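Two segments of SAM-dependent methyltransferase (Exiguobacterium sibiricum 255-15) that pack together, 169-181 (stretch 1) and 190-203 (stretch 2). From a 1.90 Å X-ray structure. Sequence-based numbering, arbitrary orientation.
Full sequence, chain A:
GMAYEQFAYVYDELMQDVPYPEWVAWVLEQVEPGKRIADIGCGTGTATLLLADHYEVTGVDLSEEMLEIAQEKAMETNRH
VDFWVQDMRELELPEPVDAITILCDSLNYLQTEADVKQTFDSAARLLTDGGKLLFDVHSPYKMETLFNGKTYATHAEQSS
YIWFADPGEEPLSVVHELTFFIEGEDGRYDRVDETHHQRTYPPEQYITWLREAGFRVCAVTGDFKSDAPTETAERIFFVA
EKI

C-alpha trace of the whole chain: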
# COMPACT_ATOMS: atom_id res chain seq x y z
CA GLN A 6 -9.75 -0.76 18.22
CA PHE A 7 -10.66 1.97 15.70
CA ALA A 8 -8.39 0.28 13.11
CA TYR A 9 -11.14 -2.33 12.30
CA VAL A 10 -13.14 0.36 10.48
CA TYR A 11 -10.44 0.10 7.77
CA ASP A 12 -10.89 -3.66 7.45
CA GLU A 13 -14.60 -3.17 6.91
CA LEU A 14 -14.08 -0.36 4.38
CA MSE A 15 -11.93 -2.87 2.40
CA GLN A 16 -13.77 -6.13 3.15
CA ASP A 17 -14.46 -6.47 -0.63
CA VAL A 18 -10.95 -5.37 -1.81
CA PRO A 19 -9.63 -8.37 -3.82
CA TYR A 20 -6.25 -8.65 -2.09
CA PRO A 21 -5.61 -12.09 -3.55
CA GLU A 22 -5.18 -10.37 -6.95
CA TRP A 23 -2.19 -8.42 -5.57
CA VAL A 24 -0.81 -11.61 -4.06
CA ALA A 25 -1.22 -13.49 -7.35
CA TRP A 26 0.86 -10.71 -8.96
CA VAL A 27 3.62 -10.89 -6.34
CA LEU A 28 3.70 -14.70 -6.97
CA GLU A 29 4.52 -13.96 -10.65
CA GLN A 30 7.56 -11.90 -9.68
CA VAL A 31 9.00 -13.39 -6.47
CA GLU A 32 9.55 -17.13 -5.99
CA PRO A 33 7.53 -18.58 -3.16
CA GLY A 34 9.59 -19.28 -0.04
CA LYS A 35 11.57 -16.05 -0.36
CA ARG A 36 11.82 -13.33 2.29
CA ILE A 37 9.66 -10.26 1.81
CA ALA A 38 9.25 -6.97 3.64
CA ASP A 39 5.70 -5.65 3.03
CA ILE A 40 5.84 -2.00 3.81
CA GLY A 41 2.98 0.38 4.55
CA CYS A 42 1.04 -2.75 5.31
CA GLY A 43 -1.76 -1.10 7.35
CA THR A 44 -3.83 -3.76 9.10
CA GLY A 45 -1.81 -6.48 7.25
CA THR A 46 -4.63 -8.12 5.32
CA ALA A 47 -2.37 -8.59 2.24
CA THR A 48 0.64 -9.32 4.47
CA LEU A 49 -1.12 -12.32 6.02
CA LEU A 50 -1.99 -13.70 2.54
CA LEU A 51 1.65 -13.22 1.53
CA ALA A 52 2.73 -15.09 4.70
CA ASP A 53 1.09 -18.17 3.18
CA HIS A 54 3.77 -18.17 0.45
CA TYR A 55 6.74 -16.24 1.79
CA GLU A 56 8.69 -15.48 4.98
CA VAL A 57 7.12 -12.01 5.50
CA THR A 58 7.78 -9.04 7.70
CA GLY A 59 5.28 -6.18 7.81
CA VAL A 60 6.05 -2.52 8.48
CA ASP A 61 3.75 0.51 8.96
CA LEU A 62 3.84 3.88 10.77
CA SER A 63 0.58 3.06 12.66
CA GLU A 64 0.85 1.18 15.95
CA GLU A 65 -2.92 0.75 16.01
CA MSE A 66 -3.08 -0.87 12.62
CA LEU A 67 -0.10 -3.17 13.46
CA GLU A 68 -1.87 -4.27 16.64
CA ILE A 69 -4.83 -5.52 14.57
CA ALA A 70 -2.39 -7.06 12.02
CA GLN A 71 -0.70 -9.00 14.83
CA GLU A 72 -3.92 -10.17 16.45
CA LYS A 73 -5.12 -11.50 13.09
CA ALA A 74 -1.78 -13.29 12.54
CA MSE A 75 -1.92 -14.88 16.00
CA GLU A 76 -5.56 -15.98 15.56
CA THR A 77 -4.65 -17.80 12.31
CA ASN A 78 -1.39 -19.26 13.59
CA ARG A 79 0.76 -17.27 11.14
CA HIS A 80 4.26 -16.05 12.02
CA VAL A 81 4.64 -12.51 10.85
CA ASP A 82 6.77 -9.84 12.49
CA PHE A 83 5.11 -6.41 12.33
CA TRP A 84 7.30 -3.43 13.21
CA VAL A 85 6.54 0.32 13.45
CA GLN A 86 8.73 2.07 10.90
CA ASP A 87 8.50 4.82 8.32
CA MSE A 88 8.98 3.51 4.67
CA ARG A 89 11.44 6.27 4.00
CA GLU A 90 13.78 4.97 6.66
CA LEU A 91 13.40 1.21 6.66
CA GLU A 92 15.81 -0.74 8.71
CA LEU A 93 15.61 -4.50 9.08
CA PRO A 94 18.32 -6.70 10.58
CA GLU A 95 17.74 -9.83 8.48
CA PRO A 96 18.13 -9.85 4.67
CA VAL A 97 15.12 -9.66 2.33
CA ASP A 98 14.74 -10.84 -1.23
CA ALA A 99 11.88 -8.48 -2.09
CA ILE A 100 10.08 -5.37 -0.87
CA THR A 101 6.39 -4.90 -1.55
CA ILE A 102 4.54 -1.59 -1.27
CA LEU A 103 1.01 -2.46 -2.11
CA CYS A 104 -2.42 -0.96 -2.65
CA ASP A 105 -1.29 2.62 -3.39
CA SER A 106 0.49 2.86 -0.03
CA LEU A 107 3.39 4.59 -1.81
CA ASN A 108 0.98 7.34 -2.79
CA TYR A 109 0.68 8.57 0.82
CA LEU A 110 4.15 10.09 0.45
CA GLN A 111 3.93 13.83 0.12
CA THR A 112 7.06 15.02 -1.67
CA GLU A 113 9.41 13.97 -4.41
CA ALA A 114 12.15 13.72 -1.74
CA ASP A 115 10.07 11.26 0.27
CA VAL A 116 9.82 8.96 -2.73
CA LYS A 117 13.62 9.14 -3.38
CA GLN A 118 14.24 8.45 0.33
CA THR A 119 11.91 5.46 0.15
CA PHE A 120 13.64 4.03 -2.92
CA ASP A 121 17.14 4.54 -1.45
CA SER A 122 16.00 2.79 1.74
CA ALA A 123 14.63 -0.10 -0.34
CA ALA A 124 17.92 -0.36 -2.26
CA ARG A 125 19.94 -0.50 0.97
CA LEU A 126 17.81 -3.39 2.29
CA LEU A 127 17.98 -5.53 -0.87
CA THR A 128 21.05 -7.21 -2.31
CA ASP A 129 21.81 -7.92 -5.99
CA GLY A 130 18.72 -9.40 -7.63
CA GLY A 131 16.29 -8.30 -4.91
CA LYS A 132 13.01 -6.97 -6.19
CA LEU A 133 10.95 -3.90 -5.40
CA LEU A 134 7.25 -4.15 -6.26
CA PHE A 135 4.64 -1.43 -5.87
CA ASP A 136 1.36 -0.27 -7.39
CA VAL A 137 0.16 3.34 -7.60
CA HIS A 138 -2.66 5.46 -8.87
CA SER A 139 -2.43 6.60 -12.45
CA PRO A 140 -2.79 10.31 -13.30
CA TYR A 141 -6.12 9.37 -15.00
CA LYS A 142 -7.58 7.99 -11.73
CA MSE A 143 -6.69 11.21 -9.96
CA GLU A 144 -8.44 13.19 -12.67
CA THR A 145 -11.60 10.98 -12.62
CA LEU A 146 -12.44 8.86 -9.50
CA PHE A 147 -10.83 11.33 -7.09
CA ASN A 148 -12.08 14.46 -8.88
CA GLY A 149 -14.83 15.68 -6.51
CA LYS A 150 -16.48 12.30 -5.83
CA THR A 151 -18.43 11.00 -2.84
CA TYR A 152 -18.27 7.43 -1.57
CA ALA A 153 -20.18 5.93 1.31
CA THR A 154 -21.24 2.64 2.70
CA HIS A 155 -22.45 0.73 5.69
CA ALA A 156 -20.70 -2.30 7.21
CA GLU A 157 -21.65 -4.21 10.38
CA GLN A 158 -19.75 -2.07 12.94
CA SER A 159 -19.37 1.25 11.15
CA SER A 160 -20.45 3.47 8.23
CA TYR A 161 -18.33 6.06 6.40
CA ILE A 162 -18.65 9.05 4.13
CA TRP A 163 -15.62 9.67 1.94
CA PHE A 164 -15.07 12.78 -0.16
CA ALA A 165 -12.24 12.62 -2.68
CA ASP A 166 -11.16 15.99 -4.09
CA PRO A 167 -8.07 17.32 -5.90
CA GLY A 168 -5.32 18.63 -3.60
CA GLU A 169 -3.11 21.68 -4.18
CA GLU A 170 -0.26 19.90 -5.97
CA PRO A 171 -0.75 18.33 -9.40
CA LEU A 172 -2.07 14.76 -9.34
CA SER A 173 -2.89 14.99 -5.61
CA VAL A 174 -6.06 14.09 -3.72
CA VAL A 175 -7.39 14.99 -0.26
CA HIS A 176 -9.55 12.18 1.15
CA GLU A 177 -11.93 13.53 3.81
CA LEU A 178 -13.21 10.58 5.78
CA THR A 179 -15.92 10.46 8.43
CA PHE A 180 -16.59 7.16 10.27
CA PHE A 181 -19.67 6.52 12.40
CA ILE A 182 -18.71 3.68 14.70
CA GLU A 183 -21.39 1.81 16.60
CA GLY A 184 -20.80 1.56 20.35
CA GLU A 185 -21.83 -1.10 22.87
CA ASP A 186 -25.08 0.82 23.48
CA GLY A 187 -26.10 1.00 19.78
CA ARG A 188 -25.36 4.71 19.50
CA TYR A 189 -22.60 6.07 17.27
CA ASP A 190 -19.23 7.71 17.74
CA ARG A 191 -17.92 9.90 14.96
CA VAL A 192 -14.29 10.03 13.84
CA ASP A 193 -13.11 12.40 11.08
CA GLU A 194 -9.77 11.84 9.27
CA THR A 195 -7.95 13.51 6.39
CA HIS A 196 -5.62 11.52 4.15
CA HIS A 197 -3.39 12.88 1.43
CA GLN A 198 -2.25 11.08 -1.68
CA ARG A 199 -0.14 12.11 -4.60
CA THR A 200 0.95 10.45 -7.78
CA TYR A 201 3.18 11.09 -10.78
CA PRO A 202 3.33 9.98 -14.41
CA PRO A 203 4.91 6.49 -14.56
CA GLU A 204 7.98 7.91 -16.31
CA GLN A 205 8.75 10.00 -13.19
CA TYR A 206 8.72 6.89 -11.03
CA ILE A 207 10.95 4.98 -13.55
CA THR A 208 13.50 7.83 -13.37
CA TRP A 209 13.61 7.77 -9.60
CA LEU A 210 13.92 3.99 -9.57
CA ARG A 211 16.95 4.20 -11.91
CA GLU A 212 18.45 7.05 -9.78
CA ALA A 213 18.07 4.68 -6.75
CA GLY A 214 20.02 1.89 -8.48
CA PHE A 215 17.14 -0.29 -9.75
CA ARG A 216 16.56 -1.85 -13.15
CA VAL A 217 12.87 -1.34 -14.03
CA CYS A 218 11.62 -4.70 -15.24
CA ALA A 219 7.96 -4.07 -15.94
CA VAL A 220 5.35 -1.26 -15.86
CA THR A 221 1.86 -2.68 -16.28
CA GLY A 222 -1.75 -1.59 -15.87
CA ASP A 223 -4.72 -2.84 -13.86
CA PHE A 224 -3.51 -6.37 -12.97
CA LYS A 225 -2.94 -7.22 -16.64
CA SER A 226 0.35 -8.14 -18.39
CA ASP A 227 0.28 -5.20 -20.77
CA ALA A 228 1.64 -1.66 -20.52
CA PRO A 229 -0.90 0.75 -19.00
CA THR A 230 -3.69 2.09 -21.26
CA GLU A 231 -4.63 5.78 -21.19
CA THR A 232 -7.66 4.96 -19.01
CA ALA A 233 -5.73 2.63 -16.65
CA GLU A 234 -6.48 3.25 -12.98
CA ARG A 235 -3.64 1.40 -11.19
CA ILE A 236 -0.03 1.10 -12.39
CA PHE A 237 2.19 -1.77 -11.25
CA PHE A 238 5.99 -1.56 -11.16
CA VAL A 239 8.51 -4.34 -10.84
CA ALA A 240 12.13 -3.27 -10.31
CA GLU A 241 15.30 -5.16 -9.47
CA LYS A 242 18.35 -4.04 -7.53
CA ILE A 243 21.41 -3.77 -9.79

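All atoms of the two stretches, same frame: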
# COMPACT_ATOMS: atom_id res chain seq x y z
N GLU A 169 -3.75 20.47 -3.64
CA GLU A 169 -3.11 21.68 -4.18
C GLU A 169 -2.06 21.35 -5.23
O GLU A 169 -1.94 22.05 -6.23
CB GLU A 169 -2.45 22.49 -3.07
CG GLU A 169 -3.40 22.91 -1.96
CD GLU A 169 -4.58 23.73 -2.46
OE1 GLU A 169 -4.37 24.59 -3.36
OE2 GLU A 169 -5.70 23.52 -1.96
N GLU A 170 -1.27 20.32 -5.00
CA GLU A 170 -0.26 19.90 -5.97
C GLU A 170 -0.89 19.13 -7.12
O GLU A 170 -1.95 18.49 -6.96
CB GLU A 170 0.79 19.01 -5.30
CG GLU A 170 1.69 19.73 -4.31
CD GLU A 170 2.69 20.66 -5.00
OE1 GLU A 170 3.13 20.38 -6.13
OE2 GLU A 170 3.06 21.69 -4.38
N PRO A 171 -0.22 19.12 -8.29
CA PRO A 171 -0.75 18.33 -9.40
C PRO A 171 -0.83 16.86 -9.06
O PRO A 171 0.05 16.34 -8.38
CB PRO A 171 0.28 18.54 -10.52
CG PRO A 171 1.50 19.04 -9.83
CD PRO A 171 1.02 19.82 -8.65
N LEU A 172 -1.87 16.20 -9.55
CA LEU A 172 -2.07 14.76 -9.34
C LEU A 172 -2.10 14.37 -7.86
O LEU A 172 -1.60 13.31 -7.45
CB LEU A 172 -0.99 13.97 -10.09
CG LEU A 172 -0.83 14.24 -11.59
CD1 LEU A 172 0.27 13.32 -12.16
CD2 LEU A 172 -2.17 14.05 -12.31
N SER A 173 -2.73 15.23 -7.05
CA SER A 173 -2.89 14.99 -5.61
C SER A 173 -4.38 14.92 -5.29
O SER A 173 -5.23 15.42 -6.03
CB SER A 173 -2.21 16.08 -4.78
OG SER A 173 -2.95 17.28 -4.79
N VAL A 174 -4.69 14.26 -4.18
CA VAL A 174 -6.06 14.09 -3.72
C VAL A 174 -6.05 14.25 -2.21
O VAL A 174 -5.06 13.88 -1.55
CB VAL A 174 -6.66 12.69 -4.10
CG1 VAL A 174 -5.79 11.60 -3.58
CG2 VAL A 174 -8.05 12.45 -3.53
N VAL A 175 -7.12 14.86 -1.69
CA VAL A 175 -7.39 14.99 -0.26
C VAL A 175 -8.60 14.10 -0.02
O VAL A 175 -9.65 14.30 -0.63
CB VAL A 175 -7.73 16.46 0.16
CG1 VAL A 175 -8.03 16.54 1.64
CG2 VAL A 175 -6.60 17.40 -0.20
N HIS A 176 -8.44 13.07 0.80
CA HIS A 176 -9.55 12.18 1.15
C HIS A 176 -10.08 12.59 2.51
O HIS A 176 -9.37 12.43 3.51
CB HIS A 176 -9.07 10.72 1.29
CG HIS A 176 -8.43 10.19 0.06
ND1 HIS A 176 -9.10 10.07 -1.14
CD2 HIS A 176 -7.18 9.71 -0.16
CE1 HIS A 176 -8.28 9.56 -2.04
NE2 HIS A 176 -7.12 9.31 -1.46
N GLU A 177 -11.30 13.13 2.55
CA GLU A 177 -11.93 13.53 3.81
C GLU A 177 -12.85 12.41 4.21
O GLU A 177 -13.86 12.18 3.58
CB GLU A 177 -12.68 14.84 3.68
CG GLU A 177 -11.77 16.00 3.37
CD GLU A 177 -11.00 16.52 4.57
OE1 GLU A 177 -10.88 15.79 5.59
OE2 GLU A 177 -10.53 17.68 4.49
N LEU A 178 -12.45 11.70 5.27
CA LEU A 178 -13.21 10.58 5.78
C LEU A 178 -13.93 10.90 7.07
O LEU A 178 -13.40 11.61 7.93
CB LEU A 178 -12.28 9.40 6.05
CG LEU A 178 -11.96 8.39 4.95
CD1 LEU A 178 -13.21 7.54 4.64
CD2 LEU A 178 -11.45 9.11 3.75
N THR A 179 -15.15 10.38 7.19
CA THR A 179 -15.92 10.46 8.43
C THR A 179 -16.42 9.04 8.68
O THR A 179 -17.04 8.46 7.81
CB THR A 179 -17.10 11.42 8.35
OG1 THR A 179 -16.59 12.76 8.31
CG2 THR A 179 -18.02 11.31 9.62
N PHE A 180 -16.11 8.49 9.85
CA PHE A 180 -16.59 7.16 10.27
C PHE A 180 -17.60 7.35 11.38
O PHE A 180 -17.41 8.19 12.24
CB PHE A 180 -15.44 6.28 10.81
CG PHE A 180 -14.41 5.93 9.76
CD1 PHE A 180 -13.32 6.78 9.54
CD2 PHE A 180 -14.59 4.82 8.94
CE1 PHE A 180 -12.39 6.50 8.55
CE2 PHE A 180 -13.64 4.52 7.95
CZ PHE A 180 -12.55 5.37 7.74
N PHE A 181 -18.69 6.59 11.32
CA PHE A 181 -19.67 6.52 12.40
C PHE A 181 -19.53 5.11 12.90
O PHE A 181 -19.88 4.16 12.18
CB PHE A 181 -21.09 6.82 11.93
CG PHE A 181 -21.28 8.23 11.55
CD1 PHE A 181 -21.42 9.19 12.53
CD2 PHE A 181 -21.26 8.60 10.22
CE1 PHE A 181 -21.57 10.51 12.18
CE2 PHE A 181 -21.41 9.92 9.86
CZ PHE A 181 -21.56 10.88 10.84
N ASP A 190 -20.34 6.82 17.49
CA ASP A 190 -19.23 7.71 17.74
C ASP A 190 -18.62 8.07 16.40
O ASP A 190 -18.36 7.20 15.57
CB ASP A 190 -18.24 7.02 18.66
CG ASP A 190 -18.83 6.77 20.00
OD1 ASP A 190 -18.89 7.76 20.75
OD2 ASP A 190 -19.25 5.62 20.27
N ARG A 191 -18.42 9.37 16.19
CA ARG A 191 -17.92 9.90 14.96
C ARG A 191 -16.44 10.13 15.05
O ARG A 191 -15.93 10.57 16.08
CB ARG A 191 -18.68 11.19 14.61
CG ARG A 191 -18.14 11.94 13.42
CD ARG A 191 -18.97 13.13 13.08
NE ARG A 191 -18.46 13.78 11.90
CZ ARG A 191 -19.10 14.73 11.21
NH1 ARG A 191 -20.29 15.17 11.57
NH2 ARG A 191 -18.53 15.25 10.12
N VAL A 192 -15.73 9.75 13.99
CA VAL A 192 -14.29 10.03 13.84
C VAL A 192 -14.06 10.58 12.43
O VAL A 192 -14.45 9.95 11.45
CB VAL A 192 -13.39 8.80 14.02
CG1 VAL A 192 -11.91 9.21 13.85
CG2 VAL A 192 -13.58 8.17 15.39
N ASP A 193 -13.44 11.75 12.35
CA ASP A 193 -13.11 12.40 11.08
C ASP A 193 -11.60 12.31 10.86
O ASP A 193 -10.83 12.60 11.78
CB ASP A 193 -13.49 13.88 11.12
CG ASP A 193 -14.99 14.12 11.25
OD1 ASP A 193 -15.78 13.42 10.59
OD2 ASP A 193 -15.38 15.02 12.00
N GLU A 194 -11.19 11.93 9.66
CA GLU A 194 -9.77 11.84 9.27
C GLU A 194 -9.53 12.45 7.89
O GLU A 194 -10.41 12.42 7.04
CB GLU A 194 -9.34 10.38 9.16
CG GLU A 194 -9.20 9.70 10.45
CD GLU A 194 -8.65 8.30 10.28
OE1 GLU A 194 -8.82 7.73 9.17
OE2 GLU A 194 -8.07 7.78 11.27
N THR A 195 -8.32 12.97 7.68
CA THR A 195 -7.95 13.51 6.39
C THR A 195 -6.67 12.79 5.95
O THR A 195 -5.72 12.71 6.70
CB THR A 195 -7.71 15.02 6.43
OG1 THR A 195 -8.83 15.64 7.08
CG2 THR A 195 -7.57 15.59 5.02
N HIS A 196 -6.72 12.24 4.75
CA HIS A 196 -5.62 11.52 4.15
C HIS A 196 -5.24 12.21 2.87
O HIS A 196 -6.10 12.72 2.16
CB HIS A 196 -6.01 10.07 3.91
CG HIS A 196 -6.36 9.34 5.18
ND1 HIS A 196 -5.41 8.82 6.03
CD2 HIS A 196 -7.55 9.09 5.77
CE1 HIS A 196 -5.99 8.27 7.08
NE2 HIS A 196 -7.30 8.41 6.94
N HIS A 197 -3.94 12.21 2.59
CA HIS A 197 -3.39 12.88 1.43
C HIS A 197 -2.68 11.87 0.56
O HIS A 197 -1.87 11.09 1.05
CB HIS A 197 -2.40 13.95 1.88
CG HIS A 197 -3.04 15.02 2.71
ND1 HIS A 197 -3.70 16.09 2.15
CD2 HIS A 197 -3.20 15.14 4.05
CE1 HIS A 197 -4.21 16.84 3.11
NE2 HIS A 197 -3.92 16.28 4.27
N GLN A 198 -2.96 11.92 -0.73
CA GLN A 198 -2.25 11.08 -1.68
C GLN A 198 -1.80 11.88 -2.89
O GLN A 198 -2.43 12.87 -3.24
CB GLN A 198 -3.08 9.90 -2.11
CG GLN A 198 -3.11 8.79 -1.10
CD GLN A 198 -3.80 7.57 -1.66
OE1 GLN A 198 -4.88 7.69 -2.30
NE2 GLN A 198 -3.21 6.38 -1.44
N ARG A 199 -0.69 11.45 -3.47
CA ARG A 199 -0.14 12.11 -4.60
C ARG A 199 0.53 11.08 -5.51
O ARG A 199 1.15 10.09 -5.08
CB ARG A 199 0.88 13.19 -4.15
CG ARG A 199 1.53 13.96 -5.27
CD ARG A 199 2.49 14.97 -4.69
NE ARG A 199 3.11 15.74 -5.75
CZ ARG A 199 4.02 16.66 -5.54
NH1 ARG A 199 4.40 16.95 -4.30
NH2 ARG A 199 4.54 17.31 -6.57
N THR A 200 0.35 11.31 -6.80
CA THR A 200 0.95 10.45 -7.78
C THR A 200 1.69 11.29 -8.83
O THR A 200 1.71 12.54 -8.77
CB THR A 200 -0.07 9.42 -8.35
OG1 THR A 200 0.64 8.27 -8.81
CG2 THR A 200 -0.95 10.04 -9.48
N TYR A 201 2.36 10.56 -9.72
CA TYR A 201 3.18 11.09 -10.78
C TYR A 201 3.00 10.23 -12.03
O TYR A 201 2.54 9.06 -11.95
CB TYR A 201 4.67 11.05 -10.36
CG TYR A 201 4.95 11.81 -9.08
CD1 TYR A 201 4.88 11.17 -7.83
CD2 TYR A 201 5.25 13.17 -9.11
CE1 TYR A 201 5.10 11.87 -6.66
CE2 TYR A 201 5.52 13.86 -7.94
CZ TYR A 201 5.43 13.21 -6.72
OH TYR A 201 5.67 13.91 -5.55
N PRO A 202 3.31 10.81 -13.21
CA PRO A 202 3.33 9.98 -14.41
C PRO A 202 4.31 8.81 -14.21
O PRO A 202 5.31 8.96 -13.53
CB PRO A 202 3.83 10.94 -15.50
CG PRO A 202 3.41 12.30 -15.02
CD PRO A 202 3.56 12.23 -13.52
N PRO A 203 4.00 7.63 -14.75
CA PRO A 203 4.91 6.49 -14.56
C PRO A 203 6.38 6.76 -14.90
O PRO A 203 7.26 6.26 -14.23
CB PRO A 203 4.33 5.42 -15.49
CG PRO A 203 2.91 5.78 -15.61
CD PRO A 203 2.79 7.26 -15.51
O HOH W 1 2.34 14.98 -8.55
O HOH W 2 -3.19 15.91 -1.10

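Two very short side-chain hydrogen bonds cross this antiparallel ribbon, both on the same face and both between a threonine hydroxyl and a carboxylate. Thr195 OG1 donates to Glu177 OE1 at 2.5 Å, and Thr179 OG1 donates to Asp193 OD1 at 2.5 Å. Each joins the residues of a non-hydrogen-bonded pair, where no backbone hydrogen bond joins the two residues directly. Threonine suits such a site: its β-branch favours the strand, its hydroxyl is a short, fixed donor, and the ends of Glu177 and Asp193 come across to meet it. Asp193 serves twice, since Arg191 NE also forms a salt bridge with Asp193 OD1 at 3.0 Å along its own strand. That arginine is extended, and Phe181 CZ lies over one face of its guanidinium, leaving the polar edge free for the carboxylate.

The backbone supplies the regular frame. In each hydrogen-bonded pair the bonds are reciprocal: His176 N donates to His196 O at 2.7 Å, and His196 N returns to His176 O at 2.9 Å. Val174 with Gln198, Leu178 with Glu194 and Phe180 with Val192 repeat the pattern. Their side chains share the other face, where His176 NE2 donates to Gln198 OE1 at 2.9 Å. The bond runs diagonally to the next pair on that face, and the oxygen lies near the plane of the imidazole, where its N-H can point at it.

Beyond the strand, Leu172 O accepts from Thr200 N at 2.9 Å, while Leu172 CD1 packs against Pro202 CD at 3.7 Å, two apolar groups in contact. Leu172 belongs to a type II turn from Glu170 to Ser173. At its start, Glu170 OE1 lies 3.4 Å from Arg199 NH2, over the guanidinium face, so this salt bridge is purely electrostatic. Arg199 NE instead donates to a water that also bridges Pro171 O and Thr200 O.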